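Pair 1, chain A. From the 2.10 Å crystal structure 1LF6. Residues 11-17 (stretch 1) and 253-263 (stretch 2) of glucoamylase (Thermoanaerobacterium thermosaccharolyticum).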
# COMPACT_ATOMS: atom_id res chain seq x y z
N SER A 11 24.89 29.02 15.17
CA SER A 11 24.27 27.68 14.95
C SER A 11 24.83 27.03 13.69
O SER A 11 25.63 26.10 13.76
CB SER A 11 22.75 27.81 14.83
OG SER A 11 22.12 26.54 14.70
N ILE A 12 24.42 27.54 12.53
CA ILE A 12 24.88 27.01 11.25
C ILE A 12 25.22 28.15 10.30
O ILE A 12 24.70 29.26 10.43
CB ILE A 12 23.79 26.12 10.59
CG1 ILE A 12 24.36 25.45 9.34
CG2 ILE A 12 22.57 26.96 10.23
CD1 ILE A 12 23.39 24.50 8.65
N LYS A 13 26.11 27.88 9.35
CA LYS A 13 26.52 28.89 8.38
C LYS A 13 26.17 28.43 6.97
O LYS A 13 26.95 27.75 6.31
CB LYS A 13 28.03 29.14 8.47
CG LYS A 13 28.54 30.19 7.49
CD LYS A 13 30.06 30.28 7.52
CE LYS A 13 30.58 31.27 6.48
NZ LYS A 13 32.07 31.28 6.43
N ILE A 14 24.98 28.82 6.51
CA ILE A 14 24.52 28.45 5.18
C ILE A 14 24.71 29.61 4.19
O ILE A 14 24.30 30.73 4.45
CB ILE A 14 23.03 28.02 5.20
CG1 ILE A 14 22.19 29.07 5.93
CG2 ILE A 14 22.89 26.67 5.90
CD1 ILE A 14 20.71 28.73 6.00
N ASP A 15 25.36 29.31 3.07
CA ASP A 15 25.61 30.32 2.04
C ASP A 15 24.98 29.88 0.72
O ASP A 15 25.32 28.83 0.18
CB ASP A 15 27.11 30.50 1.83
CG ASP A 15 27.84 30.91 3.10
OD1 ASP A 15 29.09 30.91 3.09
OD2 ASP A 15 27.16 31.22 4.10
N ARG A 16 24.06 30.69 0.20
CA ARG A 16 23.40 30.38 -1.06
C ARG A 16 24.02 31.20 -2.19
O ARG A 16 24.51 32.30 -1.97
CB ARG A 16 21.90 30.68 -0.95
CG ARG A 16 21.09 30.27 -2.18
CD ARG A 16 19.60 30.38 -1.91
NE ARG A 16 18.80 30.13 -3.12
CZ ARG A 16 17.47 30.10 -3.14
NH1 ARG A 16 16.84 29.87 -4.29
NH2 ARG A 16 16.77 30.29 -2.03
N PHE A 17 24.01 30.64 -3.39
CA PHE A 17 24.59 31.31 -4.55
C PHE A 17 23.84 30.96 -5.83
O PHE A 17 23.47 29.81 -6.05
CB PHE A 17 26.06 30.93 -4.70
CG PHE A 17 26.30 29.45 -4.67
CD1 PHE A 17 26.47 28.78 -3.46
CD2 PHE A 17 26.34 28.71 -5.85
CE1 PHE A 17 26.68 27.41 -3.42
CE2 PHE A 17 26.55 27.33 -5.82
CZ PHE A 17 26.72 26.68 -4.60
N SER A 253 12.15 24.54 6.28
CA SER A 253 12.99 25.68 5.92
C SER A 253 14.35 25.18 5.46
O SER A 253 14.70 24.02 5.68
CB SER A 253 13.16 26.62 7.11
OG SER A 253 13.96 26.03 8.13
N ASP A 254 15.12 26.06 4.83
CA ASP A 254 16.45 25.72 4.35
C ASP A 254 17.38 25.32 5.49
O ASP A 254 18.09 24.32 5.41
CB ASP A 254 17.06 26.92 3.62
CG ASP A 254 17.00 26.78 2.12
OD1 ASP A 254 17.24 27.78 1.41
OD2 ASP A 254 16.72 25.66 1.64
N SER A 255 17.35 26.10 6.56
CA SER A 255 18.19 25.84 7.72
C SER A 255 17.87 24.50 8.38
O SER A 255 18.77 23.76 8.75
CB SER A 255 18.05 26.97 8.74
OG SER A 255 18.98 26.80 9.80
N GLU A 256 16.58 24.21 8.52
CA GLU A 256 16.17 22.96 9.15
C GLU A 256 16.66 21.76 8.33
O GLU A 256 17.31 20.86 8.86
CB GLU A 256 14.65 22.89 9.30
CG GLU A 256 14.20 21.93 10.40
CD GLU A 256 12.73 21.58 10.34
OE1 GLU A 256 11.92 22.45 9.93
OE2 GLU A 256 12.37 20.44 10.70
N ALA A 257 16.35 21.76 7.04
CA ALA A 257 16.76 20.66 6.17
C ALA A 257 18.27 20.44 6.21
O ALA A 257 18.74 19.32 6.42
CB ALA A 257 16.31 20.92 4.74
N ALA A 258 19.03 21.52 6.02
CA ALA A 258 20.49 21.45 6.03
C ALA A 258 21.02 20.96 7.37
O ALA A 258 21.86 20.06 7.42
CB ALA A 258 21.08 22.82 5.71
N LYS A 259 20.52 21.54 8.45
CA LYS A 259 20.95 21.15 9.79
C LYS A 259 20.70 19.67 10.05
O LYS A 259 21.53 18.98 10.64
CB LYS A 259 20.20 21.98 10.84
CG LYS A 259 20.57 21.64 12.27
CD LYS A 259 19.81 22.51 13.26
CE LYS A 259 20.27 22.26 14.68
NZ LYS A 259 21.72 22.54 14.85
N THR A 260 19.55 19.18 9.59
CA THR A 260 19.19 17.78 9.77
C THR A 260 20.15 16.87 9.00
O THR A 260 20.57 15.83 9.51
CB THR A 260 17.75 17.51 9.29
OG1 THR A 260 16.84 18.36 10.01
CG2 THR A 260 17.36 16.06 9.51
N ALA A 261 20.51 17.28 7.79
CA ALA A 261 21.43 16.50 6.98
C ALA A 261 22.79 16.44 7.66
O ALA A 261 23.46 15.40 7.67
CB ALA A 261 21.56 17.12 5.59
N LEU A 262 23.21 17.57 8.23
CA LEU A 262 24.49 17.63 8.92
C LEU A 262 24.51 16.74 10.16
O LEU A 262 25.51 16.10 10.46
CB LEU A 262 24.81 19.08 9.32
CG LEU A 262 25.13 20.05 8.19
CD1 LEU A 262 25.31 21.45 8.75
CD2 LEU A 262 26.38 19.60 7.45
N GLU A 263 23.39 16.69 10.87
CA GLU A 263 23.32 15.85 12.06
C GLU A 263 23.41 14.37 11.68
O GLU A 263 24.13 13.60 12.30
CB GLU A 263 22.03 16.13 12.83
CG GLU A 263 22.03 17.48 13.52
CD GLU A 263 20.70 17.80 14.17
OE1 GLU A 263 20.63 18.78 14.93
OE2 GLU A 263 19.72 17.06 13.92

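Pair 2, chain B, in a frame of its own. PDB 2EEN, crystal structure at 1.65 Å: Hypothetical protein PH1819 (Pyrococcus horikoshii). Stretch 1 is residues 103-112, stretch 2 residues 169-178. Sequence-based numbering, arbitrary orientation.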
# COMPACT_ATOMS: atom_id res chain seq x y z
N GLU B 103 4.56 -9.25 -11.28
CA GLU B 103 5.21 -8.28 -12.13
C GLU B 103 4.90 -8.61 -13.58
O GLU B 103 5.00 -9.76 -14.01
CB GLU B 103 6.73 -8.32 -11.92
CG GLU B 103 7.48 -7.30 -12.76
CD GLU B 103 8.98 -7.56 -12.79
OE1 GLU B 103 9.56 -7.83 -11.72
OE2 GLU B 103 9.57 -7.49 -13.89
N VAL B 104 4.50 -7.58 -14.33
CA VAL B 104 4.18 -7.73 -15.74
C VAL B 104 5.40 -7.27 -16.51
O VAL B 104 5.87 -7.95 -17.43
CB VAL B 104 2.99 -6.86 -16.14
CG1 VAL B 104 2.76 -6.95 -17.64
CG2 VAL B 104 1.75 -7.31 -15.39
N LEU B 105 5.93 -6.12 -16.13
CA LEU B 105 7.09 -5.56 -16.80
C LEU B 105 7.72 -4.45 -15.98
O LEU B 105 7.06 -3.83 -15.14
CB LEU B 105 6.68 -5.01 -18.16
CG LEU B 105 7.85 -4.63 -19.08
CD1 LEU B 105 8.62 -5.88 -19.48
CD2 LEU B 105 7.31 -3.95 -20.31
N LYS B 106 9.00 -4.20 -16.23
CA LYS B 106 9.73 -3.14 -15.57
C LYS B 106 10.03 -2.08 -16.62
O LYS B 106 10.60 -2.37 -17.67
CB LYS B 106 11.04 -3.67 -15.00
CG LYS B 106 10.89 -4.48 -13.73
CD LYS B 106 12.19 -4.51 -12.95
CE LYS B 106 12.59 -5.95 -12.63
NZ LYS B 106 11.96 -6.97 -13.52
N VAL B 107 9.64 -0.84 -16.32
CA VAL B 107 9.86 0.26 -17.23
C VAL B 107 10.91 1.18 -16.62
O VAL B 107 10.76 1.66 -15.51
CB VAL B 107 8.56 1.05 -17.48
CG1 VAL B 107 8.81 2.19 -18.46
CG2 VAL B 107 7.48 0.12 -18.01
N VAL B 108 11.99 1.41 -17.36
CA VAL B 108 13.08 2.25 -16.89
C VAL B 108 13.24 3.46 -17.79
O VAL B 108 13.22 3.33 -19.01
CB VAL B 108 14.40 1.48 -16.87
CG1 VAL B 108 15.52 2.38 -16.36
CG2 VAL B 108 14.27 0.24 -16.01
N LYS B 109 13.42 4.63 -17.19
CA LYS B 109 13.59 5.83 -17.99
C LYS B 109 14.27 6.94 -17.19
O LYS B 109 14.43 6.84 -15.98
CB LYS B 109 12.23 6.35 -18.46
CG LYS B 109 11.36 6.86 -17.31
CD LYS B 109 10.07 7.51 -17.81
CE LYS B 109 9.24 8.08 -16.66
NZ LYS B 109 8.68 7.01 -15.78
N THR B 110 14.68 7.98 -17.90
CA THR B 110 15.24 9.14 -17.25
C THR B 110 14.20 10.20 -17.56
O THR B 110 13.53 10.13 -18.59
CB THR B 110 16.62 9.55 -17.81
OG1 THR B 110 16.53 9.84 -19.20
CG2 THR B 110 17.62 8.44 -17.58
N ARG B 111 14.03 11.15 -16.65
CA ARG B 111 13.02 12.18 -16.84
C ARG B 111 13.58 13.52 -16.39
O ARG B 111 13.99 13.68 -15.25
CB ARG B 111 11.76 11.81 -16.06
CG ARG B 111 10.75 12.95 -15.88
CD ARG B 111 9.42 12.43 -15.35
NE ARG B 111 8.67 11.71 -16.39
CZ ARG B 111 7.53 11.06 -16.18
NH1 ARG B 111 6.98 11.02 -14.97
NH2 ARG B 111 6.92 10.46 -17.19
N GLU B 112 13.62 14.47 -17.32
CA GLU B 112 14.10 15.81 -17.00
C GLU B 112 12.83 16.64 -16.88
O GLU B 112 12.06 16.73 -17.83
CB GLU B 112 14.98 16.37 -18.11
CG GLU B 112 16.39 15.81 -18.15
CD GLU B 112 17.20 16.34 -19.33
OE1 GLU B 112 17.03 17.52 -19.69
OE2 GLU B 112 18.01 15.57 -19.89
N SER B 169 0.25 4.03 -22.51
CA SER B 169 1.28 4.13 -21.51
C SER B 169 2.55 3.47 -22.02
O SER B 169 2.51 2.67 -22.97
CB SER B 169 0.84 3.41 -20.24
OG SER B 169 0.59 2.04 -20.52
N TYR B 170 3.67 3.79 -21.40
CA TYR B 170 4.93 3.18 -21.80
C TYR B 170 4.79 1.67 -21.62
O TYR B 170 5.30 0.89 -22.43
CB TYR B 170 6.08 3.69 -20.95
CG TYR B 170 6.37 5.16 -21.15
CD1 TYR B 170 6.48 5.69 -22.44
CD2 TYR B 170 6.54 6.01 -20.07
CE1 TYR B 170 6.76 7.04 -22.63
CE2 TYR B 170 6.83 7.36 -20.25
CZ TYR B 170 6.93 7.86 -21.53
OH TYR B 170 7.20 9.19 -21.71
N LEU B 171 4.09 1.27 -20.56
CA LEU B 171 3.88 -0.15 -20.29
C LEU B 171 3.20 -0.82 -21.48
O LEU B 171 3.65 -1.85 -21.96
CB LEU B 171 3.02 -0.34 -19.04
CG LEU B 171 2.58 -1.78 -18.76
CD1 LEU B 171 3.81 -2.65 -18.51
CD2 LEU B 171 1.65 -1.81 -17.56
N GLU B 172 2.10 -0.22 -21.94
CA GLU B 172 1.36 -0.78 -23.07
C GLU B 172 2.21 -0.84 -24.33
O GLU B 172 2.15 -1.80 -25.09
CB GLU B 172 0.11 0.05 -23.34
CG GLU B 172 -0.96 -0.09 -22.27
CD GLU B 172 -2.14 0.84 -22.50
OE1 GLU B 172 -1.95 2.07 -22.42
OE2 GLU B 172 -3.25 0.33 -22.76
N LEU B 173 2.99 0.21 -24.55
CA LEU B 173 3.85 0.28 -25.72
C LEU B 173 4.91 -0.81 -25.64
O LEU B 173 5.21 -1.46 -26.64
CB LEU B 173 4.51 1.66 -25.80
CG LEU B 173 3.54 2.80 -26.10
CD1 LEU B 173 4.26 4.12 -26.00
CD2 LEU B 173 2.95 2.62 -27.49
N LEU B 174 5.48 -1.01 -24.46
CA LEU B 174 6.50 -2.04 -24.32
C LEU B 174 5.90 -3.44 -24.44
O LEU B 174 6.52 -4.32 -25.01
CB LEU B 174 7.25 -1.88 -23.00
CG LEU B 174 8.25 -0.71 -23.00
CD1 LEU B 174 8.59 -0.30 -21.57
CD2 LEU B 174 9.50 -1.11 -23.77
N LEU B 175 4.68 -3.62 -23.94
CA LEU B 175 4.05 -4.94 -24.01
C LEU B 175 3.76 -5.35 -25.44
O LEU B 175 3.80 -6.54 -25.79
CB LEU B 175 2.76 -4.96 -23.19
CG LEU B 175 2.98 -4.97 -21.68
CD1 LEU B 175 1.63 -5.02 -20.97
CD2 LEU B 175 3.83 -6.18 -21.28
N GLU B 176 3.47 -4.37 -26.28
CA GLU B 176 3.18 -4.63 -27.68
C GLU B 176 4.40 -5.21 -28.37
O GLU B 176 4.29 -6.03 -29.28
CB GLU B 176 2.78 -3.35 -28.40
CG GLU B 176 1.42 -2.80 -28.03
CD GLU B 176 1.09 -1.53 -28.80
OE1 GLU B 176 1.27 -1.53 -30.04
OE2 GLU B 176 0.66 -0.54 -28.18
N LYS B 177 5.58 -4.79 -27.91
CA LYS B 177 6.84 -5.23 -28.49
C LYS B 177 7.43 -6.49 -27.87
O LYS B 177 8.57 -6.87 -28.16
CB LYS B 177 7.85 -4.08 -28.41
CG LYS B 177 7.43 -2.87 -29.24
CD LYS B 177 8.35 -1.69 -29.04
CE LYS B 177 7.91 -0.51 -29.90
NZ LYS B 177 8.02 -0.81 -31.35
N ARG B 178 6.65 -7.16 -27.03
CA ARG B 178 7.08 -8.39 -26.39
C ARG B 178 6.97 -9.56 -27.36
O ARG B 178 7.90 -10.40 -27.39
CB ARG B 178 6.23 -8.67 -25.14
CG ARG B 178 6.66 -7.87 -23.93
CD ARG B 178 7.61 -8.69 -23.06
NE ARG B 178 8.71 -7.89 -22.53
CZ ARG B 178 9.53 -8.30 -21.56
NH1 ARG B 178 9.36 -9.50 -21.02
NH2 ARG B 178 10.53 -7.53 -21.16

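Superposing N, CA and C of 14 central residues brings pair 2 onto pair 1 with an RMSD of 0.6 Å. In both, an extended segment crosses a helix, with 122° between their N-to-C directions in pair 1 and 115° in pair 2; the axes approach to 10.4 Å and 9.1 Å, respectively. The strand in pair 1 is short and weakly bonded, whereas that in pair 2 runs through its whole stretch. Neither interface contains a hydrogen bond between the stretches, so the contact rests largely on side-chain packing.

The helix starts also match. Ser A253 falls on Ser B169, and each caps the helix through its hydroxyl: Glu A256 N donates to Ser A253 OG at 3.2 Å, and Glu B172 N to Ser B169 OG at 3.1 Å.

The best-matched position is Ile A12 with Leu B105, whose CA atoms coincide within 0.1 Å. Both point CA-to-CB toward the helix and lose more surface to it than any other residue of their pair, 78 and 100 Å². Ile A12, with chi1 and chi2 both t, carries CD1 to 4.1 Å from Ala A258 CB and 3.6 Å from Leu A262 CD1. Leu B105 (t, p) instead sets CD2 3.4 Å from Leu B174 CB, while its CB lies 3.7 Å from Leu B171 CD1. At the position of Leu A262 stands Arg B178, matched more loosely at 1.7 Å; its guanidinium presents a face to Leu B105 CD1, which lies 3.0 Å from Arg B178 NH2, a very close approach.

Two residues further along, Ile A14 matches Val B107, and the helix side chains they touch differ in size. Ala A258 offers only a methyl, with Ile A14 CG2 4.3 Å from Ala A258 CB; Leu B174 reaches out, placing CD1 3.8 Å from Val B107 CG2. Likewise, Ser A255 corresponds to Leu B171: the small serine has OG 3.6 Å from Ile A12 CG2, whereas the leucine, starting sideways, brings its end nearer the strand. The larger helix side chains accompany a larger buried area, 465 against 310 Å².

At the flank, Arg A16 and Asp A254 match Lys B109 and Tyr B170. Arg A16 NH2 lies 4.3 Å from Asp A254 OD1, beyond salt-bridge range and with the oxygen well out of the guanidinium plane, so only opposite charge links them. In pair 2 the contact is made by carbon, with Lys B109 CD 4.1 Å from Tyr B170 CE2.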